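Local coordinates for protein NAD(P)H-FMN oxidoreductase (Bacillus subtilis, PDB 5LVA) that binds FMN and probably works as an NAD(P)H-dependent oxidoreductase that passes electrons to flavin or quinone acceptors, at residues H121-I124 with S125-L128; P130-A133 with T134-I138. All coordinates share one frame; numbering follows the deposited sequence.

Coming down the chain from the N terminus, strand 100-106 leads into a long loop that contributes FMN-binding residues, and interaction 1 (121-128) forms where that loop turns into the short helix 124-127. Interaction 2 (130-138) follows directly, within helix 129-138, which then delivers the chain to strand 141-148 at the edge of the parallel sheet. Both contacts are local, within one turn or so of backbone, so neither closes a long loop; they stand in series, with no nesting or crossing. The centres of interaction 1 and interaction 2 are about 15 Å apart. Together they build the helical part of the beta-alpha-beta crossover joining the neighbouring strands 100-106 and 141-148 of this flavodoxin-like fold.

Interaction 1 (H121-I124 with S125-L128); sequences HYAI and SELL
E126 folds back from the first turn of helix 124-127 onto A123 and Y122. Its CB starts beside the A123 carbonyl, whose O also takes E126 N at 2.9 Å and L127 N at 3.3 Å. E126 CG lies anti to its own carbonyl carbon (chi1 -63°), turning the chain back toward the helix start, and CD comes 3.9 Å from Y122 CB. At the tip the branches part: OE1 sits 3.7 Å from Y122 CD1, the carboxylate nearly perpendicular to the ring, while OE2 accepts A123 N at 2.8 Å, the N-H arriving from above the carboxylate plane. A water donates to both H121 O and E126 OE2, so OE2 takes two donors, the water and A123 N. On the inner side, I124 CG2 packs 3.7 Å from L128 CD1, next to V147 and P145 of strand 141-148. Putting an alanine at L128 would probably open a gap beside I124 and leave P145 less well covered. L127 touches the FMN-binding residues Y69 and Y114, and I124 shares Y114. With A123 as N-cap and a glutamate three residues on taking its N-H, the arrangement is the glutamate half of a capping box, where a loop of this flavodoxin-like fold enters a helix.

Interaction 2 (P130-A133 with T134-I138); sequences PFQA and TSNFI
T134 turns its hydroxyl back along helix 129-138 to P130, and this bond and the Q132-N136 pairing involve different faces of the helix. T134 OG1 donates to P130 O at 2.8 Å, and T134 N reaches the same oxygen at 3.1 Å; the two donors come in from opposite faces of the carbonyl plane, so one acceptor is gripped from both. The rotamer makes this possible: OG1 stands beside the backbone N and anti to the carbonyl carbon (chi1 -58°), aimed back one turn. The result is the familiar helical threonine, its hydroxyl satisfied by the carbonyl four residues earlier.

Q132 and N136 are also one turn apart, but their amides do not bond to each other directly. Q132 runs straight out, CG anti to its N (chi1 -179°), whereas N136 leans back so that its ND2 lies 4.1 Å from Q132 CG. The side chains slant across one another with amide planes 50° apart, and a water spans the ends, accepting from Q132 NE2 at 2.8 Å and donating to N136 OD1 at 3.0 Å. Beneath them N136 N bonds to Q132 O at 2.8 Å; S135 N to F131 O and F137 N to A133 O continue the alpha-helical pattern.

F131 points inward, its ring meeting that of F64 in strand 59-65, and F137 meets Y89. S135 OG bonds to T140 OG1 just past the helix, while the side chains of Q132 and S135 rest on Y142, seating helix 129-138 against edge strand 141-148.

Interaction 1 (H121-I124 with S125-L128)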
loop_
_atom_site.group_PDB
_atom_site.type_symbol
_atom_site.label_atom_id
_atom_site.label_comp_id
_atom_site.label_asym_id
_atom_site.label_seq_id
_atom_site.Cartn_x
_atom_site.Cartn_y
_atom_site.Cartn_z
ATOM N N HIS A 121 4.305 21.166 4.210
ATOM C CA HIS A 121 5.744 21.431 4.330
ATOM C C HIS A 121 6.696 20.349 3.821
ATOM O O HIS A 121 7.862 20.626 3.591
ATOM C CB HIS A 121 6.104 21.720 5.781
ATOM C CG HIS A 121 5.375 22.889 6.356
ATOM N ND1 HIS A 121 5.611 24.183 5.953
ATOM C CD2 HIS A 121 4.413 22.954 7.303
ATOM C CE1 HIS A 121 4.823 25.000 6.626
ATOM N NE2 HIS A 121 4.089 24.278 7.456
ATOM N N TYR A 122 6.215 19.127 3.650
ATOM C CA TYR A 122 7.083 18.037 3.235
ATOM C C TYR A 122 6.505 17.268 2.041
ATOM O O TYR A 122 5.305 17.039 1.968
ATOM C CB TYR A 122 7.332 17.096 4.426
ATOM C CG TYR A 122 7.631 17.828 5.727
ATOM C CD1 TYR A 122 8.841 18.504 5.916
ATOM C CD2 TYR A 122 6.718 17.836 6.764
ATOM C CE1 TYR A 122 9.116 19.171 7.096
ATOM C CE2 TYR A 122 6.982 18.495 7.947
ATOM C CZ TYR A 122 8.179 19.164 8.109
ATOM O OH TYR A 122 8.432 19.818 9.291
ATOM N N ALA A 123 7.356 16.874 1.106
ATOM C CA ALA A 123 6.919 16.044 -0.014
ATOM C C ALA A 123 6.492 14.668 0.475
ATOM O O ALA A 123 6.971 14.199 1.506
ATOM C CB ALA A 123 8.028 15.918 -1.046
ATOM N N ILE A 124 5.611 14.013 -0.273
ATOM C CA ILE A 124 5.117 12.692 0.115
ATOM C C ILE A 124 6.253 11.665 0.259
ATOM O O ILE A 124 6.220 10.813 1.151
ATOM C CB ILE A 124 4.043 12.196 -0.892
ATOM C CG1 ILE A 124 2.673 12.675 -0.442
ATOM C CG2 ILE A 124 3.994 10.696 -0.976
ATOM C CD1 ILE A 124 2.153 11.928 0.761
ATOM N N SER A 125 7.264 11.779 -0.599
ATOM C CA SER A 125 8.479 10.967 -0.511
ATOM C C SER A 125 9.156 11.053 0.838
ATOM O O SER A 125 9.777 10.100 1.275
ATOM C CB SER A 125 9.489 11.383 -1.572
ATOM O OG SER A 125 9.003 11.125 -2.858
ATOM N N GLU A 126 9.054 12.209 1.478
ATOM C CA GLU A 126 9.603 12.383 2.811
ATOM C C GLU A 126 8.743 11.692 3.859
ATOM O O GLU A 126 9.246 11.047 4.762
ATOM C CB GLU A 126 9.733 13.871 3.151
ATOM C CG GLU A 126 10.684 14.660 2.261
ATOM C CD GLU A 126 10.619 16.140 2.544
ATOM O OE1 GLU A 126 11.017 16.547 3.655
ATOM O OE2 GLU A 126 10.149 16.898 1.671
ATOM N N LEU A 127 7.434 11.849 3.745
ATOM C CA LEU A 127 6.515 11.312 4.731
ATOM C C LEU A 127 6.470 9.784 4.696
ATOM O O LEU A 127 6.325 9.138 5.720
ATOM C CB LEU A 127 5.141 11.916 4.514
ATOM C CG LEU A 127 5.092 13.412 4.838
ATOM C CD1 LEU A 127 3.733 14.016 4.548
ATOM C CD2 LEU A 127 5.464 13.663 6.292
ATOM N N LEU A 128 6.634 9.206 3.520
ATOM C CA LEU A 128 6.583 7.764 3.405
ATOM C C LEU A 128 7.898 7.077 3.710
ATOM O O LEU A 128 8.052 5.886 3.454
ATOM C CB LEU A 128 6.125 7.359 2.004
ATOM C CG LEU A 128 4.688 7.686 1.596
ATOM C CD1 LEU A 128 4.391 7.183 0.196
ATOM C CD2 LEU A 128 3.714 7.108 2.599
HETATM O O HOH W 1 10.066 19.776 2.104
#

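Interaction 2 (P130-A133 with T134-I138)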
loop_
_atom_site.group_PDB
_atom_site.type_symbol
_atom_site.label_atom_id
_atom_site.label_comp_id
_atom_site.label_asym_id
_atom_site.label_seq_id
_atom_site.Cartn_x
_atom_site.Cartn_y
_atom_site.Cartn_z
ATOM N N PRO A 130 9.409 5.937 6.408
ATOM C CA PRO A 130 9.428 4.673 7.156
ATOM C C PRO A 130 9.178 3.442 6.288
ATOM O O PRO A 130 9.786 2.405 6.518
ATOM C CB PRO A 130 8.298 4.858 8.168
ATOM C CG PRO A 130 8.281 6.294 8.416
ATOM C CD PRO A 130 8.606 6.955 7.111
ATOM N N PHE A 131 8.315 3.564 5.287
ATOM C CA PHE A 131 7.975 2.408 4.473
ATOM C C PHE A 131 9.099 2.064 3.520
ATOM O O PHE A 131 9.345 0.895 3.260
ATOM C CB PHE A 131 6.665 2.644 3.718
ATOM C CG PHE A 131 5.499 2.884 4.621
ATOM C CD1 PHE A 131 4.900 1.832 5.283
ATOM C CD2 PHE A 131 5.014 4.157 4.828
ATOM C CE1 PHE A 131 3.850 2.032 6.119
ATOM C CE2 PHE A 131 3.953 4.360 5.677
ATOM C CZ PHE A 131 3.367 3.291 6.318
ATOM N N GLN A 132 9.789 3.085 3.021
ATOM C CA GLN A 132 10.946 2.899 2.140
ATOM C C GLN A 132 12.114 2.254 2.866
ATOM O O GLN A 132 12.806 1.408 2.324
ATOM C CB GLN A 132 11.390 4.235 1.559
ATOM C CG GLN A 132 12.574 4.152 0.618
ATOM C CD GLN A 132 12.967 5.510 0.065
ATOM O OE1 GLN A 132 12.509 6.547 0.546
ATOM N NE2 GLN A 132 13.789 5.507 -0.965
ATOM N N ALA A 133 12.324 2.672 4.105
ATOM C CA ALA A 133 13.342 2.087 4.949
ATOM C C ALA A 133 13.038 0.619 5.248
ATOM O O ALA A 133 13.932 -0.216 5.282
ATOM C CB ALA A 133 13.471 2.886 6.234
ATOM N N THR A 134 11.770 0.317 5.461
ATOM C CA THR A 134 11.305 -1.054 5.629
ATOM C C THR A 134 11.626 -1.888 4.397
ATOM O O THR A 134 12.215 -2.953 4.492
ATOM C CB THR A 134 9.788 -1.107 5.890
ATOM O OG1 THR A 134 9.473 -0.338 7.056
ATOM C CG2 THR A 134 9.325 -2.538 6.090
ATOM N N SER A 135 11.236 -1.386 3.239
ATOM C CA SER A 135 11.613 -1.992 1.982
ATOM C C SER A 135 13.117 -2.241 1.923
ATOM O O SER A 135 13.551 -3.364 1.681
ATOM C CB SER A 135 11.181 -1.101 0.822
ATOM O OG SER A 135 11.598 -1.639 -0.408
ATOM N N ASN A 136 13.900 -1.191 2.162
ATOM C CA ASN A 136 15.356 -1.271 2.125
ATOM C C ASN A 136 15.921 -2.410 2.964
ATOM O O ASN A 136 16.766 -3.168 2.510
ATOM C CB ASN A 136 15.964 0.045 2.598
ATOM C CG ASN A 136 15.844 1.144 1.579
ATOM O OD1 ASN A 136 15.618 0.892 0.405
ATOM N ND2 ASN A 136 16.017 2.380 2.023
ATOM N N PHE A 137 15.438 -2.524 4.193
ATOM C CA PHE A 137 15.954 -3.495 5.139
ATOM C C PHE A 137 15.617 -4.944 4.769
ATOM O O PHE A 137 16.400 -5.852 5.038
ATOM C CB PHE A 137 15.417 -3.178 6.530
ATOM C CG PHE A 137 16.148 -3.867 7.640
ATOM C CD1 PHE A 137 17.374 -3.402 8.067
ATOM C CD2 PHE A 137 15.594 -4.962 8.278
ATOM C CE1 PHE A 137 18.042 -4.028 9.088
ATOM C CE2 PHE A 137 16.256 -5.580 9.305
ATOM C CZ PHE A 137 17.484 -5.118 9.708
ATOM N N ILE A 138 14.463 -5.167 4.147
ATOM C CA ILE A 138 14.031 -6.533 3.909
ATOM C C ILE A 138 14.431 -7.026 2.534
ATOM O O ILE A 138 14.232 -8.187 2.214
ATOM C CB ILE A 138 12.521 -6.689 4.087
ATOM C CG1 ILE A 138 11.775 -5.884 3.037
ATOM C CG2 ILE A 138 12.117 -6.275 5.488
ATOM C CD1 ILE A 138 10.290 -5.914 3.198
HETATM O O HOH W 2 14.943 2.996 -1.651
#